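Side-chain contact in twin-arginine translocation pathway signal protein (Burkholderia phytofirmans, PDB 2RJO), which probably serves as a periplasmic sugar-binding protein, holding a galactose molecule in the cleft between its two lobes: residues 188-191 with 192-196. Sequence-based numbering, arbitrary orientation.
Sequences QAWM and TRFNS. With SO4 (sulfate ion), chain E.
Trp190 and Phe194, one turn apart on the last stretch of helix 180-194, meet through the atoms of their rings that lie nearest: CD1 of Trp190 sits 3.8 Å from CE1 of Phe194, and the ring planes are inclined at 33°, an oblique contact. Phe194 can be followed outward. Its CB lies 3.4 Å from Trp190 O, the carbonyl oxygen that accepts a hydrogen bond from Phe194 N at 2.8 Å, fairly straight (162° at the hydrogen). CG sits beside the backbone N and anti to the carbonyl carbon (chi1 -61°), and the ring projects outward from the helix, roughly at right angles to its axis; CD1 is still near Trp190 O, while CE1 reaches CD1 of the indole. One face of the phenyl ring carries Arg193 CG, 4.0 Å above its centre, and Phe194 CZ meets the edge of the Arg193 guanidinium, in its plane. The arginine runs on past the ring, and its NH2 makes a weak hydrogen bond of 2.8 Å to O1 of a sulfate ion, probably from the crystallisation liquor. Indole NE1 is satisfied by Asp172, and both aromatic side chains pack on strands 137-143 and 168-175. The last turn closes with Asn195 N bonded to Met191 O from well above the carbonyl plane, as Asn195 takes up positive phi. Here a helix C-terminus packs its aromatic side against the parallel sheet of an alpha/beta lobe, as in periplasmic binding proteins.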
loop_
_atom_site.group_PDB
_atom_site.type_symbol
_atom_site.label_atom_id
_atom_site.label_comp_id
_atom_site.label_asym_id
_atom_site.label_seq_id
_atom_site.Cartn_x
_atom_site.Cartn_y
_atom_site.Cartn_z
ATOM N N GLN A 188 -14.891 -15.032 -11.564
ATOM C CA GLN A 188 -15.914 -15.975 -11.998
ATOM C C GLN A 188 -16.205 -15.819 -13.477
ATOM O O GLN A 188 -16.191 -16.800 -14.219
ATOM C CB GLN A 188 -17.211 -15.764 -11.217
ATOM C CG GLN A 188 -17.096 -16.082 -9.757
ATOM C CD GLN A 188 -18.430 -16.025 -9.061
ATOM O OE1 GLN A 188 -19.082 -14.967 -9.006
ATOM N NE2 GLN A 188 -18.855 -17.166 -8.518
ATOM N N ALA A 189 -16.477 -14.585 -13.896
ATOM C CA ALA A 189 -16.781 -14.298 -15.292
ATOM C C ALA A 189 -15.610 -14.668 -16.201
ATOM O O ALA A 189 -15.821 -15.078 -17.344
ATOM C CB ALA A 189 -17.130 -12.828 -15.468
ATOM N N TRP A 190 -14.383 -14.514 -15.707
ATOM C CA TRP A 190 -13.202 -14.865 -16.499
ATOM C C TRP A 190 -13.088 -16.371 -16.703
ATOM O O TRP A 190 -12.638 -16.827 -17.753
ATOM C CB TRP A 190 -11.912 -14.402 -15.826
ATOM C CG TRP A 190 -11.523 -12.978 -16.083
ATOM C CD1 TRP A 190 -11.862 -12.207 -17.156
ATOM C CD2 TRP A 190 -10.651 -12.181 -15.275
ATOM N NE1 TRP A 190 -11.255 -10.980 -17.067
ATOM C CE2 TRP A 190 -10.503 -10.937 -15.922
ATOM C CE3 TRP A 190 -9.975 -12.402 -14.065
ATOM C CZ2 TRP A 190 -9.702 -9.912 -15.397
ATOM C CZ3 TRP A 190 -9.178 -11.378 -13.546
ATOM C CH2 TRP A 190 -9.052 -10.156 -14.212
HETATM N N MSE A 191 -13.455 -17.140 -15.684
HETATM C CA MSE A 191 -13.380 -18.595 -15.782
HETATM C C MSE A 191 -14.442 -19.132 -16.723
HETATM O O MSE A 191 -14.249 -20.150 -17.375
HETATM C CB MSE A 191 -13.540 -19.224 -14.406
HETATM C CG MSE A 191 -12.276 -19.179 -13.592
HETATM SE SE MSE A 191 -12.576 -19.725 -11.924
HETATM C CE MSE A 191 -12.515 -18.098 -11.094
ATOM N N THR A 192 -15.568 -18.436 -16.785
ATOM C CA THR A 192 -16.651 -18.836 -17.662
ATOM C C THR A 192 -16.279 -18.458 -19.091
ATOM O O THR A 192 -16.579 -19.189 -20.030
ATOM C CB THR A 192 -17.967 -18.124 -17.280
ATOM O OG1 THR A 192 -18.547 -18.766 -16.135
ATOM C CG2 THR A 192 -18.949 -18.158 -18.446
ATOM N N ARG A 193 -15.604 -17.322 -19.235
ATOM C CA ARG A 193 -15.206 -16.816 -20.539
ATOM C C ARG A 193 -13.985 -17.473 -21.157
ATOM O O ARG A 193 -13.991 -17.771 -22.350
ATOM C CB ARG A 193 -14.964 -15.309 -20.465
ATOM C CG ARG A 193 -14.626 -14.697 -21.803
ATOM C CD ARG A 193 -14.755 -13.177 -21.802
ATOM N NE ARG A 193 -13.516 -12.537 -22.233
ATOM C CZ ARG A 193 -13.448 -11.332 -22.787
ATOM N NH1 ARG A 193 -14.560 -10.629 -22.990
ATOM N NH2 ARG A 193 -12.271 -10.819 -23.131
ATOM N N PHE A 194 -12.945 -17.699 -20.351
ATOM C CA PHE A 194 -11.693 -18.292 -20.830
ATOM C C PHE A 194 -11.435 -19.758 -20.456
ATOM O O PHE A 194 -10.614 -20.420 -21.093
ATOM C CB PHE A 194 -10.500 -17.444 -20.356
ATOM C CG PHE A 194 -10.517 -16.024 -20.858
ATOM C CD1 PHE A 194 -10.411 -14.950 -19.969
ATOM C CD2 PHE A 194 -10.651 -15.752 -22.219
ATOM C CE1 PHE A 194 -10.436 -13.622 -20.427
ATOM C CE2 PHE A 194 -10.676 -14.428 -22.693
ATOM C CZ PHE A 194 -10.571 -13.361 -21.793
ATOM N N ASN A 195 -12.102 -20.259 -19.422
ATOM C CA ASN A 195 -11.927 -21.651 -19.002
ATOM C C ASN A 195 -10.464 -22.077 -18.862
ATOM O O ASN A 195 -9.661 -21.377 -18.256
ATOM C CB ASN A 195 -12.608 -22.583 -19.992
ATOM C CG ASN A 195 -13.969 -22.087 -20.403
ATOM O OD1 ASN A 195 -14.103 -21.011 -20.993
ATOM N ND2 ASN A 195 -14.996 -22.867 -20.099
ATOM N N SER A 196 -10.125 -23.224 -19.445
ATOM C CA SER A 196 -8.768 -23.779 -19.362
ATOM C C SER A 196 -7.664 -22.856 -19.852
ATOM O O SER A 196 -6.492 -23.042 -19.517
ATOM C CB SER A 196 -8.691 -25.095 -20.142
ATOM O OG SER A 196 -8.834 -24.856 -21.530
HETATM S S SO4 E . -12.170 -6.767 -21.752
HETATM O O1 SO4 E . -11.904 -8.140 -22.247
HETATM O O2 SO4 E . -10.909 -5.983 -21.663
HETATM O O3 SO4 E . -12.778 -6.824 -20.395
HETATM O O4 SO4 E . -13.112 -6.111 -22.703
#